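Local coordinates for predicted ATPase involved in replication control, Cdc46/Mcm family (Methanopyrus kandleri AV19, PDB 3F8T), which is an archaeal homolog of the MCM replicative helicase, a family that binds ATP and single-stranded DNA, though its own activity is uncertain, at residues R99-R104 with G116-I121; E253-V258 with I303-H308; L458-A463 with D469-E474. The protein carries 2 engineered substitutions. All coordinates share one frame; numbering follows the deposited sequence.

Interaction 1: R99-R104 with G116-I121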
ATOM      1  N   ARG A  99     -23.876  10.091  -8.012  1.00 31.64           N
ATOM      2  CA  ARG A  99     -23.465   8.699  -8.123  1.00 31.88           C
ATOM      3  C   ARG A  99     -23.459   8.329  -9.597  1.00 31.32           C
ATOM      4  O   ARG A  99     -24.107   8.995 -10.421  1.00 30.66           O
ATOM      5  CB  ARG A  99     -24.429   7.785  -7.350  1.00 32.29           C
ATOM      6  CG  ARG A  99     -24.713   8.217  -5.902  1.00 35.78           C
ATOM      7  CD  ARG A  99     -23.493   8.028  -4.990  1.00 41.32           C
ATOM      8  NE  ARG A  99     -23.481   8.934  -3.834  1.00 43.52           N
ATOM      9  CZ  ARG A  99     -24.069   8.695  -2.658  1.00 45.43           C
ATOM     10  NH1 ARG A  99     -24.746   7.571  -2.454  1.00 45.87           N
ATOM     11  NH2 ARG A  99     -23.989   9.595  -1.678  1.00 44.25           N
ATOM     12  N   GLY A 100     -22.719   7.274  -9.924  1.00 30.98           N
ATOM     13  CA  GLY A 100     -22.763   6.695 -11.258  1.00 30.52           C
ATOM     14  C   GLY A 100     -22.121   7.541 -12.331  1.00 30.37           C
ATOM     15  O   GLY A 100     -22.673   7.686 -13.421  1.00 29.85           O
ATOM     16  N   LEU A 101     -20.949   8.102 -12.024  1.00 30.43           N
ATOM     17  CA  LEU A 101     -20.132   8.811 -13.013  1.00 30.54           C
ATOM     18  C   LEU A 101     -19.879   7.956 -14.240  1.00 31.18           C
ATOM     19  O   LEU A 101     -19.503   6.794 -14.097  1.00 31.84           O
ATOM     20  CB  LEU A 101     -18.770   9.203 -12.414  1.00 30.38           C
ATOM     21  CG  LEU A 101     -18.667  10.461 -11.558  1.00 30.64           C
ATOM     22  CD1 LEU A 101     -19.591  10.376 -10.346  1.00 30.76           C
ATOM     23  CD2 LEU A 101     -17.213  10.675 -11.112  1.00 30.04           C
ATOM     24  N   PRO A 102     -20.095   8.515 -15.450  1.00 31.83           N
ATOM     25  CA  PRO A 102     -19.613   7.840 -16.658  1.00 32.65           C
ATOM     26  C   PRO A 102     -18.120   7.512 -16.543  1.00 33.42           C
ATOM     27  O   PRO A 102     -17.353   8.256 -15.915  1.00 32.57           O
ATOM     28  CB  PRO A 102     -19.861   8.866 -17.761  1.00 32.47           C
ATOM     29  CG  PRO A 102     -21.010   9.672 -17.267  1.00 32.44           C
ATOM     30  CD  PRO A 102     -20.801   9.771 -15.768  1.00 31.86           C
ATOM     31  N   HIS A 103     -17.726   6.400 -17.154  1.00 34.65           N
ATOM     32  CA  HIS A 103     -16.412   5.802 -16.923  1.00 35.77           C
ATOM     33  C   HIS A 103     -15.229   6.739 -17.180  1.00 35.68           C
ATOM     34  O   HIS A 103     -14.227   6.688 -16.458  1.00 35.36           O
ATOM     35  CB  HIS A 103     -16.266   4.499 -17.717  1.00 36.83           C
ATOM     36  CG  HIS A 103     -15.023   3.734 -17.383  1.00 39.26           C
ATOM     37  ND1 HIS A 103     -14.928   2.911 -16.281  1.00 42.29           N
ATOM     38  CD2 HIS A 103     -13.815   3.686 -17.993  1.00 41.62           C
ATOM     39  CE1 HIS A 103     -13.720   2.377 -16.233  1.00 42.50           C
ATOM     40  NE2 HIS A 103     -13.024   2.831 -17.261  1.00 42.28           N
ATOM     41  N   ARG A 104     -15.360   7.608 -18.180  1.00 35.45           N
ATOM     42  CA  ARG A 104     -14.285   8.533 -18.550  1.00 35.97           C
ATOM     43  C   ARG A 104     -14.014   9.630 -17.512  1.00 35.19           C
ATOM     44  O   ARG A 104     -12.959  10.270 -17.551  1.00 35.29           O
ATOM     45  CB  ARG A 104     -14.536   9.154 -19.933  1.00 36.50           C
ATOM     46  CG  ARG A 104     -15.796   9.969 -20.023  1.00 39.17           C
ATOM     47  CD  ARG A 104     -15.843  10.864 -21.253  1.00 43.44           C
ATOM     48  NE  ARG A 104     -15.104  12.111 -21.059  1.00 45.69           N
ATOM     49  CZ  ARG A 104     -15.478  13.287 -21.558  1.00 47.41           C
ATOM     50  NH1 ARG A 104     -16.601  13.388 -22.261  1.00 47.90           N
ATOM     51  NH2 ARG A 104     -14.740  14.371 -21.335  1.00 48.14           N
ATOM     52  N   GLY A 116     -14.219  22.572 -14.004  1.00 27.35           N
ATOM     53  CA  GLY A 116     -15.680  22.694 -14.007  1.00 26.08           C
ATOM     54  C   GLY A 116     -16.451  21.381 -13.921  1.00 24.77           C
ATOM     55  O   GLY A 116     -17.650  21.397 -13.663  1.00 24.87           O
ATOM     56  N   ALA A 117     -15.746  20.262 -14.108  1.00 23.73           N
ATOM     57  CA  ALA A 117     -16.346  18.931 -14.235  1.00 23.07           C
ATOM     58  C   ALA A 117     -16.387  18.126 -12.932  1.00 23.28           C
ATOM     59  O   ALA A 117     -15.512  18.278 -12.052  1.00 23.04           O
ATOM     60  CB  ALA A 117     -15.612  18.134 -15.303  1.00 23.10           C
ATOM     61  N   LEU A 118     -17.402  17.264 -12.833  1.00 22.15           N
ATOM     62  CA  LEU A 118     -17.474  16.242 -11.799  1.00 21.84           C
ATOM     63  C   LEU A 118     -16.572  15.090 -12.208  1.00 21.16           C
ATOM     64  O   LEU A 118     -16.687  14.554 -13.323  1.00 21.02           O
ATOM     65  CB  LEU A 118     -18.916  15.729 -11.653  1.00 21.36           C
ATOM     66  CG  LEU A 118     -19.112  14.511 -10.740  1.00 21.23           C
ATOM     67  CD1 LEU A 118     -18.967  14.919  -9.283  1.00 22.41           C
ATOM     68  CD2 LEU A 118     -20.482  13.931 -11.017  1.00 20.69           C
ATOM     69  N   ILE A 119     -15.668  14.716 -11.312  1.00 20.87           N
ATOM     70  CA  ILE A 119     -14.711  13.650 -11.576  1.00 20.89           C
ATOM     71  C   ILE A 119     -14.443  12.861 -10.297  1.00 21.26           C
ATOM     72  O   ILE A 119     -14.807  13.306  -9.203  1.00 20.68           O
ATOM     73  CB  ILE A 119     -13.347  14.205 -12.128  1.00 21.25           C
ATOM     74  CG1 ILE A 119     -12.536  14.895 -11.019  1.00 20.29           C
ATOM     75  CG2 ILE A 119     -13.582  15.153 -13.330  1.00 20.92           C
ATOM     76  CD1 ILE A 119     -11.059  15.018 -11.301  1.00 21.09           C
ATOM     77  N   SER A 120     -13.789  11.703 -10.434  1.00 22.07           N
ATOM     78  CA  SER A 120     -13.121  11.110  -9.272  1.00 22.62           C
ATOM     79  C   SER A 120     -11.621  11.014  -9.531  1.00 23.00           C
ATOM     80  O   SER A 120     -11.179  10.929 -10.689  1.00 22.98           O
ATOM     81  CB  SER A 120     -13.715   9.747  -8.886  1.00 22.99           C
ATOM     82  OG  SER A 120     -13.146   8.695  -9.635  1.00 24.23           O
ATOM     83  N   ILE A 121     -10.848  11.106  -8.454  1.00 23.06           N
ATOM     84  CA  ILE A 121      -9.430  10.760  -8.487  1.00 22.84           C
ATOM     85  C   ILE A 121      -9.198   9.606  -7.525  1.00 22.89           C
ATOM     86  O   ILE A 121      -9.993   9.385  -6.610  1.00 22.45           O
ATOM     87  CB  ILE A 121      -8.501  11.970  -8.151  1.00 23.23           C
ATOM     88  CG1 ILE A 121      -8.743  12.525  -6.734  1.00 22.95           C
ATOM     89  CG2 ILE A 121      -8.651  13.045  -9.217  1.00 23.15           C
ATOM     90  CD1 ILE A 121      -7.642  13.489  -6.231  1.00 23.32           C
TER
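The flat group met across this contact is the peptide link from Ile119 to Ser120, and the Leu101 methyl CD2 lies over one face of it, 3.6 Å from Ile119 C. The same CD2 is 3.6 Å from Ser120 N, so it sits above the C-N bond and not at an edge of the peptide, about 3.5 Å off its plane. With chi1 at -82°, Leu101 CG stands beside its own backbone N, which points its two methyls at separate partners. The other methyl, CD1, meets Leu118 CD2 at 3.7 Å, the two side chains passing at a slant, and Leu101 CG is 4.0 Å from that same Leu118 CD2. Leu164, on strand 160-168, touches both leucines and adds to the apolar cluster. Next to it, the hydroxyl of Ser120 is held by Glu162 and by the backbone N of Arg107, while Leu101 O is bonded to Arg106 NE. One residue of the connection between strand 96-99 and strand 118-130 is thus seated on the first strand of the OB fold. The touching residues are buried and meet by van der Waals contact, methyl on methyl and methyl on peptide face, with no hydrogen bond between the segments, which implies adhesion through shape.

Interaction 2: E253-V258 with I303-H308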
ATOM      1  N   GLU A 253      20.451  -2.234  -7.955  1.00 22.49           N
ATOM      2  CA  GLU A 253      19.706  -2.727  -9.112  1.00 22.90           C
ATOM      3  C   GLU A 253      18.560  -3.629  -8.642  1.00 21.83           C
ATOM      4  O   GLU A 253      17.463  -3.529  -9.162  1.00 22.33           O
ATOM      5  CB  GLU A 253      20.632  -3.491 -10.062  1.00 23.45           C
ATOM      6  CG  GLU A 253      19.970  -3.919 -11.376  1.00 26.14           C
ATOM      7  CD  GLU A 253      19.093  -5.152 -11.246  1.00 30.72           C
ATOM      8  OE1 GLU A 253      19.314  -5.962 -10.317  1.00 34.17           O
ATOM      9  OE2 GLU A 253      18.173  -5.317 -12.081  1.00 33.51           O
ATOM     10  N   ILE A 254      18.829  -4.503  -7.679  1.00 21.16           N
ATOM     11  CA  ILE A 254      17.797  -5.405  -7.143  1.00 20.72           C
ATOM     12  C   ILE A 254      16.627  -4.598  -6.505  1.00 20.77           C
ATOM     13  O   ILE A 254      15.464  -4.774  -6.881  1.00 19.92           O
ATOM     14  CB  ILE A 254      18.395  -6.459  -6.198  1.00 21.09           C
ATOM     15  CG1 ILE A 254      19.272  -7.429  -7.012  1.00 22.17           C
ATOM     16  CG2 ILE A 254      17.281  -7.278  -5.502  1.00 21.36           C
ATOM     17  CD1 ILE A 254      20.222  -8.277  -6.189  1.00 23.96           C
ATOM     18  N   LEU A 255      16.952  -3.691  -5.585  1.00 19.18           N
ATOM     19  CA  LEU A 255      15.919  -2.869  -4.924  1.00 19.20           C
ATOM     20  C   LEU A 255      15.070  -2.105  -5.937  1.00 19.42           C
ATOM     21  O   LEU A 255      13.838  -2.103  -5.852  1.00 19.30           O
ATOM     22  CB  LEU A 255      16.571  -1.894  -3.922  1.00 19.10           C
ATOM     23  CG  LEU A 255      16.790  -2.360  -2.481  1.00 18.66           C
ATOM     24  CD1 LEU A 255      17.608  -3.635  -2.398  1.00 18.51           C
ATOM     25  CD2 LEU A 255      17.450  -1.249  -1.637  1.00 19.04           C
ATOM     26  N   HIS A 256      15.728  -1.458  -6.902  1.00 19.60           N
ATOM     27  CA  HIS A 256      15.018  -0.707  -7.943  1.00 20.53           C
ATOM     28  C   HIS A 256      14.156  -1.626  -8.806  1.00 20.98           C
ATOM     29  O   HIS A 256      13.026  -1.280  -9.158  1.00 20.89           O
ATOM     30  CB  HIS A 256      16.001   0.050  -8.838  1.00 20.60           C
ATOM     31  CG  HIS A 256      16.511   1.327  -8.242  1.00 22.62           C
ATOM     32  ND1 HIS A 256      15.679   2.374  -7.903  1.00 24.97           N
ATOM     33  CD2 HIS A 256      17.768   1.743  -7.966  1.00 24.22           C
ATOM     34  CE1 HIS A 256      16.400   3.368  -7.415  1.00 24.16           C
ATOM     35  NE2 HIS A 256      17.672   3.013  -7.451  1.00 24.59           N
ATOM     36  N   HIS A 257      14.713  -2.791  -9.151  1.00 21.09           N
ATOM     37  CA  HIS A 257      13.999  -3.793  -9.939  1.00 21.25           C
ATOM     38  C   HIS A 257      12.690  -4.238  -9.257  1.00 21.01           C
ATOM     39  O   HIS A 257      11.596  -4.183  -9.862  1.00 20.68           O
ATOM     40  CB  HIS A 257      14.907  -4.993 -10.222  1.00 21.25           C
ATOM     41  CG  HIS A 257      14.235  -6.076 -11.008  1.00 22.76           C
ATOM     42  ND1 HIS A 257      13.429  -5.809 -12.097  1.00 24.91           N
ATOM     43  CD2 HIS A 257      14.236  -7.418 -10.857  1.00 22.81           C
ATOM     44  CE1 HIS A 257      12.966  -6.946 -12.585  1.00 25.27           C
ATOM     45  NE2 HIS A 257      13.443  -7.938 -11.851  1.00 25.09           N
ATOM     46  N   VAL A 258      12.801  -4.629  -7.991  1.00 21.05           N
ATOM     47  CA  VAL A 258      11.634  -5.070  -7.220  1.00 21.01           C
ATOM     48  C   VAL A 258      10.563  -3.970  -7.176  1.00 21.55           C
ATOM     49  O   VAL A 258       9.396  -4.210  -7.490  1.00 20.85           O
ATOM     50  CB  VAL A 258      12.018  -5.525  -5.779  1.00 20.75           C
ATOM     51  CG1 VAL A 258      10.752  -5.667  -4.929  1.00 20.64           C
ATOM     52  CG2 VAL A 258      12.807  -6.843  -5.807  1.00 20.70           C
ATOM     53  N   ILE A 303       6.362  -2.241  -0.315  1.00 16.58           N
ATOM     54  CA  ILE A 303       7.777  -2.429  -0.005  1.00 16.16           C
ATOM     55  C   ILE A 303       8.419  -1.081   0.265  1.00 15.53           C
ATOM     56  O   ILE A 303       8.298  -0.164  -0.538  1.00 15.97           O
ATOM     57  CB  ILE A 303       8.533  -3.112  -1.179  1.00 15.91           C
ATOM     58  CG1 ILE A 303       7.947  -4.510  -1.482  1.00 17.16           C
ATOM     59  CG2 ILE A 303      10.057  -3.130  -0.924  1.00 15.60           C
ATOM     60  CD1 ILE A 303       8.400  -5.608  -0.510  1.00 18.55           C
ATOM     61  N   LEU A 304       9.112  -0.973   1.389  1.00 15.58           N
ATOM     62  CA  LEU A 304      10.007   0.159   1.597  1.00 15.76           C
ATOM     63  C   LEU A 304      11.445  -0.282   1.293  1.00 16.07           C
ATOM     64  O   LEU A 304      12.056  -1.034   2.066  1.00 15.16           O
ATOM     65  CB  LEU A 304       9.882   0.732   3.012  1.00 16.39           C
ATOM     66  CG  LEU A 304      10.880   1.860   3.326  1.00 14.59           C
ATOM     67  CD1 LEU A 304      10.502   3.146   2.619  1.00 13.94           C
ATOM     68  CD2 LEU A 304      10.976   2.054   4.837  1.00 17.22           C
ATOM     69  N   ALA A 305      11.976   0.192   0.167  1.00 15.78           N
ATOM     70  CA  ALA A 305      13.345  -0.163  -0.216  1.00 16.66           C
ATOM     71  C   ALA A 305      14.311   0.844   0.391  1.00 16.64           C
ATOM     72  O   ALA A 305      14.289   2.031   0.038  1.00 17.47           O
ATOM     73  CB  ALA A 305      13.488  -0.220  -1.742  1.00 16.16           C
ATOM     74  N   VAL A 306      15.135   0.373   1.319  1.00 16.84           N
ATOM     75  CA  VAL A 306      16.018   1.256   2.089  1.00 17.26           C
ATOM     76  C   VAL A 306      17.452   0.942   1.695  1.00 17.00           C
ATOM     77  O   VAL A 306      18.052   0.012   2.223  1.00 16.90           O
ATOM     78  CB  VAL A 306      15.840   1.085   3.616  1.00 17.20           C
ATOM     79  CG1 VAL A 306      16.756   2.062   4.364  1.00 18.09           C
ATOM     80  CG2 VAL A 306      14.386   1.349   4.019  1.00 17.44           C
ATOM     81  N   ASP A 307      17.975   1.716   0.749  1.00 17.47           N
ATOM     82  CA  ASP A 307      19.301   1.440   0.175  1.00 18.47           C
ATOM     83  C   ASP A 307      20.370   2.131   1.021  1.00 19.43           C
ATOM     84  O   ASP A 307      20.106   3.159   1.657  1.00 19.86           O
ATOM     85  CB  ASP A 307      19.367   1.940  -1.269  1.00 17.70           C
ATOM     86  CG  ASP A 307      20.401   1.182  -2.133  1.00 17.58           C
ATOM     87  OD1 ASP A 307      21.123   0.299  -1.636  1.00 18.26           O
ATOM     88  OD2 ASP A 307      20.450   1.478  -3.343  1.00 19.40           O
ATOM     89  N   HIS A 308      21.571   1.561   1.021  1.00 19.55           N
ATOM     90  CA  HIS A 308      22.722   2.114   1.747  1.00 20.56           C
ATOM     91  C   HIS A 308      22.478   2.297   3.244  1.00 20.92           C
ATOM     92  O   HIS A 308      22.619   3.406   3.782  1.00 21.64           O
ATOM     93  CB  HIS A 308      23.185   3.419   1.087  1.00 20.25           C
ATOM     94  CG  HIS A 308      23.340   3.294  -0.397  1.00 21.03           C
ATOM     95  ND1 HIS A 308      24.347   2.557  -0.975  1.00 24.77           N
ATOM     96  CD2 HIS A 308      22.587   3.767  -1.417  1.00 22.39           C
ATOM     97  CE1 HIS A 308      24.226   2.607  -2.291  1.00 23.31           C
ATOM     98  NE2 HIS A 308      23.158   3.325  -2.584  1.00 23.82           N
TER
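Leu255 packs against Ala305 and Asp307 where helix 248-261 covers strand 303-307 in the five-stranded parallel sheet of the P-loop domain. The strand order 2-3-4-1-5 is that of AAA+ proteins, and a hydrophobic strand ending in Asp307 is consistent with a Walker B position, with His308 where MCM ATPases usually carry a glutamate. Helix and strand segments run nearly antiparallel, at 160°, with axes 9.0 Å apart.

The tight part belongs to one side chain. Leu255 CG rests on Ala305 CB at 4.0 Å, and its CD2 reaches further along the strand to Asp307 CB at 3.7 Å. Leu343 and Ala345 of strand 341-346 close in on the same leucine. Toward the start of the strand the fit is looser: Val258 and Ile303 face the contact, yet neither brings an atom within 4.5 Å of the opposite segment. The partly exposed side is that of His256, which stacks on Tyr268 while its NE2 stays 5.2 Å from Asp307 OD2.

Asp307 has CG anti to its backbone N (chi1 -154°), which lifts the carboxylate toward the helix. OD2 is hydrogen-bonded to Ser252 of that helix and to Tyr268 of strand 266-270, which would restrain its rotation. OD1 receives a weak, bent bond from His308 N (3.0 Å, 128°), and the same Asp307 OD1 lies 3.7 Å above the plane of the His308 ring, over its centre.

Interaction 3: L458-A463 with D469-E474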
ATOM      1  N   LEU A 458       7.261 -16.689   6.476  1.00 16.79           N
ATOM      2  CA  LEU A 458       7.666 -17.152   5.151  1.00 17.17           C
ATOM      3  C   LEU A 458       6.745 -18.243   4.626  1.00 17.11           C
ATOM      4  O   LEU A 458       6.478 -18.305   3.414  1.00 17.41           O
ATOM      5  CB  LEU A 458       9.112 -17.647   5.161  1.00 16.75           C
ATOM      6  CG  LEU A 458      10.212 -16.583   5.268  1.00 16.44           C
ATOM      7  CD1 LEU A 458      11.476 -17.210   5.880  1.00 17.89           C
ATOM      8  CD2 LEU A 458      10.499 -16.038   3.864  1.00 17.10           C
ATOM      9  N   ALA A 459       6.305 -19.132   5.520  1.00 16.74           N
ATOM     10  CA  ALA A 459       5.371 -20.201   5.120  1.00 17.58           C
ATOM     11  C   ALA A 459       3.992 -19.668   4.708  1.00 17.37           C
ATOM     12  O   ALA A 459       3.398 -20.161   3.743  1.00 17.38           O
ATOM     13  CB  ALA A 459       5.239 -21.243   6.223  1.00 17.46           C
ATOM     14  N   LYS A 460       3.485 -18.680   5.446  1.00 17.57           N
ATOM     15  CA  LYS A 460       2.247 -17.991   5.080  1.00 18.33           C
ATOM     16  C   LYS A 460       2.404 -17.316   3.704  1.00 18.03           C
ATOM     17  O   LYS A 460       1.514 -17.402   2.854  1.00 17.11           O
ATOM     18  CB  LYS A 460       1.867 -16.966   6.152  1.00 18.31           C
ATOM     19  CG  LYS A 460       1.390 -17.590   7.507  1.00 18.95           C
ATOM     20  CD  LYS A 460       1.050 -16.481   8.522  1.00 20.21           C
ATOM     21  CE  LYS A 460       0.340 -17.018   9.774  1.00 21.28           C
ATOM     22  NZ  LYS A 460       0.324 -15.954  10.849  1.00 22.91           N
ATOM     23  N   ALA A 461       3.536 -16.640   3.491  1.00 17.49           N
ATOM     24  CA  ALA A 461       3.809 -16.018   2.193  1.00 17.17           C
ATOM     25  C   ALA A 461       3.790 -17.026   1.053  1.00 17.54           C
ATOM     26  O   ALA A 461       3.199 -16.766  -0.014  1.00 18.24           O
ATOM     27  CB  ALA A 461       5.136 -15.248   2.222  1.00 17.47           C
ATOM     28  N   HIS A 462       4.392 -18.200   1.272  1.00 17.51           N
ATOM     29  CA  HIS A 462       4.388 -19.214   0.236  1.00 17.39           C
ATOM     30  C   HIS A 462       2.963 -19.755  -0.004  1.00 17.88           C
ATOM     31  O   HIS A 462       2.589 -20.050  -1.141  1.00 16.99           O
ATOM     32  CB  HIS A 462       5.373 -20.347   0.519  1.00 17.26           C
ATOM     33  CG  HIS A 462       5.466 -21.328  -0.609  1.00 18.57           C
ATOM     34  ND1 HIS A 462       6.037 -21.009  -1.824  1.00 19.97           N
ATOM     35  CD2 HIS A 462       5.004 -22.593  -0.730  1.00 17.95           C
ATOM     36  CE1 HIS A 462       5.951 -22.049  -2.637  1.00 18.12           C
ATOM     37  NE2 HIS A 462       5.326 -23.022  -1.999  1.00 21.93           N
ATOM     38  N   ALA A 463       2.163 -19.871   1.057  1.00 18.00           N
ATOM     39  CA  ALA A 463       0.767 -20.301   0.882  1.00 18.92           C
ATOM     40  C   ALA A 463      -0.010 -19.263   0.051  1.00 19.00           C
ATOM     41  O   ALA A 463      -0.794 -19.628  -0.833  1.00 19.80           O
ATOM     42  CB  ALA A 463       0.095 -20.566   2.239  1.00 18.65           C
ATOM     43  N   ASP A 469      -5.364 -20.541   1.483  1.00 24.08           N
ATOM     44  CA  ASP A 469      -5.589 -20.080   2.843  1.00 25.05           C
ATOM     45  C   ASP A 469      -5.067 -21.064   3.890  1.00 24.93           C
ATOM     46  O   ASP A 469      -5.157 -20.797   5.087  1.00 25.06           O
ATOM     47  CB  ASP A 469      -7.068 -19.800   3.077  1.00 24.81           C
ATOM     48  CG  ASP A 469      -7.562 -18.621   2.272  1.00 26.61           C
ATOM     49  OD1 ASP A 469      -6.831 -17.611   2.144  1.00 25.94           O
ATOM     50  OD2 ASP A 469      -8.705 -18.707   1.774  1.00 31.21           O
ATOM     51  N   ASP A 470      -4.540 -22.191   3.429  1.00 25.12           N
ATOM     52  CA  ASP A 470      -3.995 -23.215   4.305  1.00 25.62           C
ATOM     53  C   ASP A 470      -2.476 -23.302   4.173  1.00 25.09           C
ATOM     54  O   ASP A 470      -1.945 -23.615   3.104  1.00 24.99           O
ATOM     55  CB  ASP A 470      -4.648 -24.565   4.005  1.00 26.14           C
ATOM     56  CG  ASP A 470      -6.151 -24.544   4.229  1.00 28.13           C
ATOM     57  OD1 ASP A 470      -6.617 -23.878   5.169  1.00 29.87           O
ATOM     58  OD2 ASP A 470      -6.869 -25.179   3.438  1.00 32.35           O
ATOM     59  N   VAL A 471      -1.772 -22.995   5.259  1.00 25.02           N
ATOM     60  CA  VAL A 471      -0.324 -23.220   5.299  1.00 24.39           C
ATOM     61  C   VAL A 471      -0.076 -24.706   5.555  1.00 24.97           C
ATOM     62  O   VAL A 471      -0.541 -25.248   6.560  1.00 25.03           O
ATOM     63  CB  VAL A 471       0.360 -22.372   6.386  1.00 24.71           C
ATOM     64  CG1 VAL A 471       1.873 -22.498   6.279  1.00 24.19           C
ATOM     65  CG2 VAL A 471      -0.090 -20.914   6.281  1.00 24.18           C
ATOM     66  N   GLU A 472       0.659 -25.352   4.650  1.00 25.10           N
ATOM     67  CA  GLU A 472       0.881 -26.808   4.688  1.00 26.37           C
ATOM     68  C   GLU A 472       2.332 -27.126   5.051  1.00 26.06           C
ATOM     69  O   GLU A 472       3.185 -26.235   4.988  1.00 25.06           O
ATOM     70  CB  GLU A 472       0.550 -27.419   3.321  1.00 26.45           C
ATOM     71  CG  GLU A 472      -0.810 -27.013   2.760  1.00 31.23           C
ATOM     72  CD  GLU A 472      -1.923 -27.970   3.139  1.00 36.01           C
ATOM     73  OE1 GLU A 472      -1.718 -28.794   4.060  1.00 37.98           O
ATOM     74  OE2 GLU A 472      -3.009 -27.899   2.507  1.00 38.82           O
ATOM     75  N   PRO A 473       2.629 -28.392   5.443  1.00 26.81           N
ATOM     76  CA  PRO A 473       4.030 -28.756   5.755  1.00 27.21           C
ATOM     77  C   PRO A 473       5.049 -28.381   4.668  1.00 27.46           C
ATOM     78  O   PRO A 473       6.192 -27.977   4.974  1.00 27.28           O
ATOM     79  CB  PRO A 473       3.957 -30.282   5.940  1.00 27.40           C
ATOM     80  CG  PRO A 473       2.588 -30.502   6.502  1.00 27.41           C
ATOM     81  CD  PRO A 473       1.723 -29.539   5.674  1.00 27.20           C
ATOM     82  N   GLU A 474       4.632 -28.499   3.416  1.00 27.20           N
ATOM     83  CA  GLU A 474       5.464 -28.125   2.282  1.00 27.16           C
ATOM     84  C   GLU A 474       5.878 -26.636   2.313  1.00 25.35           C
ATOM     85  O   GLU A 474       7.018 -26.301   1.937  1.00 24.94           O
ATOM     86  CB  GLU A 474       4.729 -28.459   0.991  1.00 28.08           C
ATOM     87  CG  GLU A 474       4.658 -29.974   0.679  1.00 33.34           C
ATOM     88  CD  GLU A 474       3.856 -30.797   1.696  1.00 39.13           C
ATOM     89  OE1 GLU A 474       2.835 -30.293   2.242  1.00 38.74           O
ATOM     90  OE2 GLU A 474       4.266 -31.965   1.941  1.00 41.50           O
TER
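Val471 lays its two methyls over one turn of helix 449-465, overlapping Ala459, Lys460 and Ala463. They meet neighbouring points on one face of the helix. CG1 stands 3.6 Å from Ala459 CB and also lies 3.8 Å from Ala459 O. CG2 sits between the next two residues, 3.8 Å from Lys460 CG and 4.1 Å from Ala463 CB. The split follows from the first torsion of the valine, -173°, which sets CG1 anti to the backbone N and leaves CG2 beside that N. Two alanines four residues apart offer only methyls here, and the strand can therefore come close: the CA atoms of Ala463 and Val471 are 5.4 Å apart, and Ala463 CB abuts the carbonyl Asp470 O at 3.8 Å.

Lys460 is used in two ways. Its CG stands beside the backbone N (chi1 -70°), and its chain passes the valine at a slant, giving apolar contact near the root; from there the chain runs extended to a salt bridge between NZ and Glu238. The two segments are thus held together by van der Waals contact alone, although a lysine takes part. Polar order lies around it: the backbone of Asp469 and Val471 pairs with strand 414-415, while the exposed Asp470 carboxylate is carried on the face of the strand turned from the helix.

Just beyond, Glu472 occupies the N-cap of helix 473-489, and its N is bonded to Asp475 OD2, one half of the exchange that defines a capping box. A helix, a short loop, a two-residue strand in a small parallel pair and a second helix make up this corner, and it belongs to the helical lid of the AAA+ module in MCM proteins.

Overall arrangement
The three contacts follow one another along the chain, at the entry to the OB fold, in the P-loop domain and in the lid. Interactions 1 and 2 have centres about 36 Å apart and lie on opposite sides of the chain's centre, but strand 118-130 of interaction 1 pairs antiparallel with 289-293, which falls between the two segments of interaction 2. Interactions 2 and 3 are nearer, about 11 Å between closest atoms, and share helix 219-229, touched by Ile254 and Val258 from interaction 2 and by Leu458 from interaction 3. Interaction 2 lies at the strand end where related MCM ATPases hold nucleotide; interaction 1 is about 21 Å from interaction 2 at the nearest atoms.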